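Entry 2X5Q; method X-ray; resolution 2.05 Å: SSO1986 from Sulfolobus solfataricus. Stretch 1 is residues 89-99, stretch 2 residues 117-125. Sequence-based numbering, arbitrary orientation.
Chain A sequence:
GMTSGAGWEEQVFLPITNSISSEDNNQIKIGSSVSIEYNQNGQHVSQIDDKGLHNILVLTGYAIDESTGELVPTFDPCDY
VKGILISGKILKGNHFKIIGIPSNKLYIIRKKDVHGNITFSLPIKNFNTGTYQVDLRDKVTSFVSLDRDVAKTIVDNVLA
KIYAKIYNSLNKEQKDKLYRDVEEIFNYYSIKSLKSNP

Stretch 1, residues 89-99: KILKGNHFKII
Stretch 2, residues 117-125: NITFSLPIK

A proline takes part in an antiparallel pairing here, and the pairing with stretch 1 loses no hydrogen bond by it, because Pro123 occupies a non-hydrogen-bonded position opposite His95 (CA–CA 4.8 Å), a position from which the backbone makes no N–H···O bond to this partner. The example illustrates how a non-hydrogen-bonded register position can accommodate a proline.

Strand 95–99 runs against strand 117–123 at 157° between their N-to-C directions, both in extended conformation (phi/psi −114/128 at Phe96, −115/141 at Leu122). Phe96 and Leu122 form one hydrogen-bonded pair, Phe96 N to Leu122 O and Leu122 N to Phe96 O both 2.9 Å; Ile98 and Phe120 form the next, with Ile98 N to Phe120 O at 2.8 Å and Phe120 N to Ile98 O at 3.0 Å. Lys97 faces Ser121 between them (CA–CA 4.2 Å). Past the proline, Ile124 N reaches Asn94 O at 3.1 Å, and Pro123 CA contributes a CA–H···O contact to the same Asn94 O at 3.3 Å. Gly93, at phi/psi 118/164, has backbone angles that by themselves call for glycine.

Alternation sorts the side chains. Phe96, Ile98, Phe120 and Leu122 share one face. Ile98 (chi1 m, chi2 p) lays CD1 over the ring of Phe120 (p, chi2 107°), 4.1 Å from the centroid, while the same CD1 meets Leu122 CD1 (m, t) at 3.8 Å; branched aliphatics suit this buried, apolar patch. Phe96 (t, chi2 89°) sends its ring away from the partner strand, leaving CB 3.8 Å from CD1 of Ile124 (p, t).

His95, Lys97, Ser121 and Pro123 take the other face. Small Ser121 (m) places OG 3.6 Å from Lys97 CB, beside the extended start of the lysine chain (t, t, m, t). Before the corner at Leu91, buried Ile90 (m, t) packs CD1 4.1 Å from Pro123 CB. Between the two stretches 715 Å² is buried, both sides summed.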

# COMPACT_ATOMS: atom_id res chain seq x y z
N LYS A 89 -18.46 3.95 -11.26
CA LYS A 89 -17.41 3.16 -11.88
C LYS A 89 -16.41 4.01 -12.64
O LYS A 89 -16.72 5.11 -13.07
CB LYS A 89 -18.04 2.12 -12.81
CG LYS A 89 -18.78 2.70 -14.00
CD LYS A 89 -19.52 1.61 -14.78
CE LYS A 89 -18.64 0.90 -15.79
NZ LYS A 89 -19.42 -0.01 -16.70
N ILE A 90 -15.21 3.46 -12.82
CA ILE A 90 -14.18 4.09 -13.62
C ILE A 90 -14.53 3.81 -15.08
O ILE A 90 -14.58 2.66 -15.50
CB ILE A 90 -12.79 3.55 -13.23
CG1 ILE A 90 -12.53 3.84 -11.74
CG2 ILE A 90 -11.69 4.19 -14.08
CD1 ILE A 90 -11.35 3.15 -11.15
N LEU A 91 -14.82 4.86 -15.84
CA LEU A 91 -15.19 4.73 -17.26
C LEU A 91 -13.98 4.76 -18.19
O LEU A 91 -13.98 4.12 -19.24
CB LEU A 91 -16.16 5.83 -17.69
CG LEU A 91 -17.65 5.62 -17.37
CD1 LEU A 91 -18.48 6.60 -18.19
CD2 LEU A 91 -18.09 4.21 -17.65
N LYS A 92 -12.97 5.53 -17.81
CA LYS A 92 -11.73 5.58 -18.56
C LYS A 92 -10.59 5.54 -17.56
O LYS A 92 -10.62 6.24 -16.55
CB LYS A 92 -11.66 6.85 -19.43
CG LYS A 92 -10.36 7.02 -20.14
CD LYS A 92 -10.31 8.31 -20.93
CE LYS A 92 -10.01 9.49 -20.04
NZ LYS A 92 -9.93 10.74 -20.82
N GLY A 93 -9.61 4.69 -17.84
CA GLY A 93 -8.48 4.50 -16.94
C GLY A 93 -8.39 3.08 -16.42
O GLY A 93 -9.35 2.31 -16.51
N ASN A 94 -7.23 2.74 -15.88
CA ASN A 94 -6.99 1.45 -15.27
C ASN A 94 -7.63 1.44 -13.90
O ASN A 94 -7.49 2.40 -13.15
CB ASN A 94 -5.50 1.20 -15.10
CG ASN A 94 -4.75 1.31 -16.37
OD1 ASN A 94 -3.81 2.10 -16.48
ND2 ASN A 94 -5.18 0.54 -17.38
N HIS A 95 -8.32 0.35 -13.58
CA HIS A 95 -8.97 0.20 -12.29
C HIS A 95 -8.44 -1.03 -11.57
O HIS A 95 -8.22 -2.08 -12.20
CB HIS A 95 -10.49 0.11 -12.42
CG HIS A 95 -10.96 -0.94 -13.36
ND1 HIS A 95 -11.52 -2.13 -12.95
CD2 HIS A 95 -10.95 -0.98 -14.71
CE1 HIS A 95 -11.83 -2.86 -14.00
NE2 HIS A 95 -11.50 -2.18 -15.09
N PHE A 96 -8.24 -0.89 -10.27
CA PHE A 96 -7.92 -2.01 -9.41
C PHE A 96 -9.09 -2.17 -8.45
O PHE A 96 -9.53 -1.21 -7.83
CB PHE A 96 -6.61 -1.74 -8.65
CG PHE A 96 -6.19 -2.88 -7.77
CD1 PHE A 96 -5.39 -3.89 -8.25
CD2 PHE A 96 -6.64 -2.95 -6.45
CE1 PHE A 96 -5.03 -4.96 -7.43
CE2 PHE A 96 -6.28 -4.01 -5.63
CZ PHE A 96 -5.47 -5.00 -6.12
N LYS A 97 -9.63 -3.38 -8.36
CA LYS A 97 -10.84 -3.61 -7.59
C LYS A 97 -10.54 -4.36 -6.30
O LYS A 97 -9.87 -5.39 -6.33
CB LYS A 97 -11.84 -4.40 -8.43
CG LYS A 97 -13.16 -4.68 -7.72
CD LYS A 97 -14.14 -5.44 -8.62
CE LYS A 97 -14.97 -4.47 -9.42
NZ LYS A 97 -16.00 -5.14 -10.29
N ILE A 98 -11.03 -3.84 -5.19
CA ILE A 98 -11.00 -4.53 -3.91
C ILE A 98 -12.38 -5.13 -3.67
O ILE A 98 -13.35 -4.39 -3.60
CB ILE A 98 -10.70 -3.58 -2.75
CG1 ILE A 98 -9.29 -3.01 -2.86
CG2 ILE A 98 -10.89 -4.31 -1.42
CD1 ILE A 98 -9.12 -1.90 -3.89
N ILE A 99 -12.45 -6.45 -3.50
CA ILE A 99 -13.72 -7.17 -3.46
C ILE A 99 -14.08 -7.62 -2.05
O ILE A 99 -13.38 -8.43 -1.45
CB ILE A 99 -13.72 -8.41 -4.40
CG1 ILE A 99 -13.40 -7.99 -5.85
CG2 ILE A 99 -15.04 -9.13 -4.35
CD1 ILE A 99 -12.96 -9.17 -6.79
N ASN A 117 -19.48 -5.19 4.36
CA ASN A 117 -18.41 -5.36 3.40
C ASN A 117 -18.61 -4.41 2.25
O ASN A 117 -19.74 -4.18 1.83
CB ASN A 117 -18.41 -6.80 2.90
CG ASN A 117 -18.21 -7.79 4.01
OD1 ASN A 117 -17.34 -7.62 4.85
ND2 ASN A 117 -19.04 -8.83 4.05
N ILE A 118 -17.49 -3.88 1.75
CA ILE A 118 -17.46 -2.94 0.65
C ILE A 118 -16.62 -3.50 -0.50
O ILE A 118 -15.53 -4.03 -0.26
CB ILE A 118 -16.84 -1.58 1.10
CG1 ILE A 118 -17.70 -0.96 2.22
CG2 ILE A 118 -16.72 -0.61 -0.07
CD1 ILE A 118 -17.35 0.45 2.56
N THR A 119 -17.15 -3.41 -1.71
CA THR A 119 -16.37 -3.60 -2.94
C THR A 119 -16.16 -2.22 -3.57
O THR A 119 -17.12 -1.43 -3.71
CB THR A 119 -17.08 -4.53 -3.91
OG1 THR A 119 -17.14 -5.84 -3.34
CG2 THR A 119 -16.34 -4.59 -5.25
N PHE A 120 -14.92 -1.90 -3.90
CA PHE A 120 -14.61 -0.61 -4.50
C PHE A 120 -13.42 -0.68 -5.44
O PHE A 120 -12.55 -1.55 -5.30
CB PHE A 120 -14.41 0.48 -3.44
CG PHE A 120 -13.11 0.40 -2.69
CD1 PHE A 120 -12.09 1.30 -2.94
CD2 PHE A 120 -12.93 -0.56 -1.70
CE1 PHE A 120 -10.91 1.24 -2.23
CE2 PHE A 120 -11.76 -0.62 -0.99
CZ PHE A 120 -10.74 0.27 -1.26
N SER A 121 -13.39 0.24 -6.40
CA SER A 121 -12.29 0.32 -7.37
C SER A 121 -11.51 1.64 -7.26
O SER A 121 -12.10 2.68 -7.00
CB SER A 121 -12.84 0.14 -8.78
OG SER A 121 -13.37 -1.16 -8.95
N LEU A 122 -10.20 1.56 -7.50
CA LEU A 122 -9.28 2.69 -7.49
C LEU A 122 -8.72 2.90 -8.89
O LEU A 122 -8.40 1.93 -9.54
CB LEU A 122 -8.07 2.37 -6.60
CG LEU A 122 -8.36 1.85 -5.20
CD1 LEU A 122 -7.11 1.23 -4.62
CD2 LEU A 122 -8.91 2.99 -4.32
N PRO A 123 -8.54 4.17 -9.32
CA PRO A 123 -7.84 4.49 -10.57
C PRO A 123 -6.31 4.49 -10.41
O PRO A 123 -5.76 5.41 -9.79
CB PRO A 123 -8.34 5.90 -10.90
CG PRO A 123 -8.66 6.51 -9.57
CD PRO A 123 -9.01 5.39 -8.63
N ILE A 124 -5.63 3.47 -10.96
CA ILE A 124 -4.17 3.30 -10.79
C ILE A 124 -3.35 3.35 -12.09
O ILE A 124 -3.88 3.14 -13.17
CB ILE A 124 -3.83 1.98 -10.11
CG1 ILE A 124 -4.41 0.81 -10.92
CG2 ILE A 124 -4.34 1.99 -8.68
CD1 ILE A 124 -3.64 -0.50 -10.76
N LYS A 125 -2.06 3.63 -11.96
CA LYS A 125 -1.08 3.49 -13.05
C LYS A 125 0.16 4.30 -12.75
O LYS A 125 0.75 4.15 -11.67
CB LYS A 125 -1.66 3.90 -14.41
CG LYS A 125 -0.63 3.99 -15.53
CD LYS A 125 -1.26 3.74 -16.89
CE LYS A 125 -0.30 4.07 -18.03
NZ LYS A 125 -0.71 3.35 -19.27